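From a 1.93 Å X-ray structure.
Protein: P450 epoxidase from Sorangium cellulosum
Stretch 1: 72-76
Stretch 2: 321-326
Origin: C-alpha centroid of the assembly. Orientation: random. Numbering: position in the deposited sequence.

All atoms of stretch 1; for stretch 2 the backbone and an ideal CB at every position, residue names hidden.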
# COMPACT_ATOMS: atom_id res chain seq x y z
N GLU A 72 -19.18 -6.73 3.24
CA GLU A 72 -20.57 -7.05 3.59
C GLU A 72 -20.96 -8.46 3.13
O GLU A 72 -22.02 -8.97 3.51
CB GLU A 72 -21.53 -5.97 3.05
CG GLU A 72 -21.32 -4.60 3.68
CD GLU A 72 -22.31 -3.54 3.22
OE1 GLU A 72 -22.67 -3.52 2.02
OE2 GLU A 72 -22.74 -2.71 4.06
N GLU A 73 -20.10 -9.09 2.34
CA GLU A 73 -20.29 -10.49 1.96
C GLU A 73 -19.70 -11.44 3.00
O GLU A 73 -19.92 -12.65 2.95
CB GLU A 73 -19.67 -10.77 0.59
CG GLU A 73 -20.29 -9.97 -0.54
CD GLU A 73 -21.46 -10.69 -1.18
OE1 GLU A 73 -21.90 -10.25 -2.27
OE2 GLU A 73 -21.95 -11.69 -0.61
N TRP A 74 -18.95 -10.88 3.94
CA TRP A 74 -18.34 -11.67 5.01
C TRP A 74 -19.36 -12.23 6.00
O TRP A 74 -20.40 -11.62 6.27
CB TRP A 74 -17.34 -10.80 5.76
CG TRP A 74 -16.34 -11.52 6.58
CD1 TRP A 74 -15.91 -12.81 6.43
CD2 TRP A 74 -15.60 -10.97 7.68
NE1 TRP A 74 -14.95 -13.10 7.38
CE2 TRP A 74 -14.75 -11.99 8.16
CE3 TRP A 74 -15.58 -9.72 8.31
CZ2 TRP A 74 -13.88 -11.79 9.23
CZ3 TRP A 74 -14.72 -9.53 9.39
CH2 TRP A 74 -13.89 -10.57 9.84
N GLU A 75 -19.05 -13.38 6.56
CA GLU A 75 -19.89 -13.99 7.57
C GLU A 75 -19.87 -13.17 8.87
O GLU A 75 -20.80 -13.25 9.67
CB GLU A 75 -19.43 -15.42 7.83
CG GLU A 75 -17.94 -15.57 8.09
CD GLU A 75 -17.53 -17.01 8.34
OE1 GLU A 75 -16.31 -17.28 8.42
OE2 GLU A 75 -18.43 -17.87 8.45
N SER A 76 -18.81 -12.39 9.07
CA SER A 76 -18.70 -11.54 10.27
C SER A 76 -18.96 -10.07 9.94
O SER A 76 -18.47 -9.17 10.62
CB SER A 76 -17.33 -11.67 10.91
OG SER A 76 -17.19 -12.93 11.55
N UNK A 321 -17.17 -22.21 2.11
CA UNK A 321 -18.58 -21.85 2.24
C UNK A 321 -18.85 -20.38 1.93
O UNK A 321 -17.97 -19.53 2.02
CB UNK A 321 -19.07 -22.17 3.65
N UNK A 322 -20.10 -20.10 1.56
CA UNK A 322 -20.54 -18.73 1.29
C UNK A 322 -20.21 -17.78 2.43
O UNK A 322 -20.50 -18.07 3.58
CB UNK A 322 -22.05 -18.71 1.02
N UNK A 323 -19.62 -16.63 2.10
CA UNK A 323 -19.34 -15.60 3.08
C UNK A 323 -18.04 -15.79 3.86
O UNK A 323 -17.73 -14.98 4.74
CB UNK A 323 -20.51 -15.52 4.07
N UNK A 324 -17.30 -16.84 3.55
CA UNK A 324 -16.01 -17.10 4.18
C UNK A 324 -14.91 -16.25 3.54
O UNK A 324 -14.88 -16.06 2.32
CB UNK A 324 -15.66 -18.59 4.08
N UNK A 325 -13.99 -15.77 4.37
CA UNK A 325 -12.90 -14.92 3.92
C UNK A 325 -11.76 -15.74 3.32
O UNK A 325 -11.46 -16.86 3.76
CB UNK A 325 -12.38 -14.07 5.08
N UNK A 326 -11.12 -15.17 2.31
CA UNK A 326 -9.95 -15.80 1.73
C UNK A 326 -8.81 -14.78 1.62
O UNK A 326 -9.00 -13.71 1.05
CB UNK A 326 -10.28 -16.39 0.36

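Position 321 opens the turn that brings this segment against stretch 1. Its CA-to-CB bond points sideways, and nothing of stretch 1 lies within 5.5 Å of the ideal CB, so the contact sets little restriction and many polar or charged side chains would suit. The residue is Lys321, whose side chain leads away. Its carbonyl closes a type II turn by accepting a hydrogen bond from the backbone N of 324.

At position 322 the CB again points sideways into open space, and phi/psi of -53/131 fit the second place of a type II turn. A short side chain would reach nothing, whereas a long one could approach the carboxylate of Glu73, which favours a basic residue without requiring it. Lys322 is found here, extended through chi3. Its NZ stays 4.1 Å from Glu73 OE2, so the opposite charges are near each other but form no salt bridge.

Position 323 is the most constrained. Phi/psi are 84/1, and an ideal CB would be jammed against the carbonyl O of 322, which by itself calls for glycine. Stretch 1 adds to the demand, because that CB would point toward it and sit 3.1 Å from Glu73 O and 3.6 Å from Glu75 N. Gly323 lets the backbones approach closely: its CA makes a CA-H...O contact with Glu73 O at 3.0 Å, and its O accepts a hydrogen bond from Glu75 N at 2.8 Å. The same O lies 3.3 Å from Trp74 CD1, at the edge of the indole and near its plane.

At position 324 the CB points away, although Glu75 OE1 is 4.6 Å from its ideal position. A polar side chain would suit. The deposited residue is Glu324. Its OE1 accepts a hydrogen bond from Lys321 N at 2.8 Å, bracing the turn, while OE2 lies 4.5 Å from Glu75 OE1. Water 2 lies between these like charges, 2.8 Å from Glu324 OE2 and 2.5 Å from Glu75 OE1.

Position 325 directs its CB toward stretch 1, with Trp74 NE1 3.6 Å from the ideal CB. The indole offers an apolar surface suited to leucine, isoleucine or methionine. Met325 places SD over one face, 4.6 Å from the centroid of the Trp74 five-membered ring. Water 1 accepts from both Trp74 NE1 (2.9 Å) and Met325 N (3.0 Å).

Position 326 is out of reach of stretch 1, and its extended backbone angles suit a beta-branched residue among others; it is Val326.

Stretch 2 (321-326) KKGEMV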
# COMPACT_ATOMS: atom_id res chain seq x y z
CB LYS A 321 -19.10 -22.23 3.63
CG LYS A 321 -18.83 -23.68 4.04
CD LYS A 321 -19.40 -24.68 3.02
CE LYS A 321 -19.23 -26.12 3.50
NZ LYS A 321 -19.10 -27.09 2.37
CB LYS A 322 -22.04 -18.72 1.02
CG LYS A 322 -22.61 -17.34 0.79
CD LYS A 322 -24.04 -17.41 0.29
CE LYS A 322 -24.70 -16.05 0.35
NZ LYS A 322 -24.18 -15.18 -0.73
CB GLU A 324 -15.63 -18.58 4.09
CG GLU A 324 -16.46 -19.50 4.99
CD GLU A 324 -15.81 -20.86 5.22
OE1 GLU A 324 -15.42 -21.53 4.24
OE2 GLU A 324 -15.66 -21.25 6.40
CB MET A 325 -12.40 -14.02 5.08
CG MET A 325 -11.34 -13.01 4.66
SD MET A 325 -11.17 -11.63 5.84
CE MET A 325 -10.34 -12.43 7.11
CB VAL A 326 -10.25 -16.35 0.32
CG1 VAL A 326 -9.09 -17.16 -0.18
CG2 VAL A 326 -11.55 -17.20 0.33
O HOH W 1 -14.22 -15.88 7.37
O HOH W 2 -14.71 -19.24 8.11
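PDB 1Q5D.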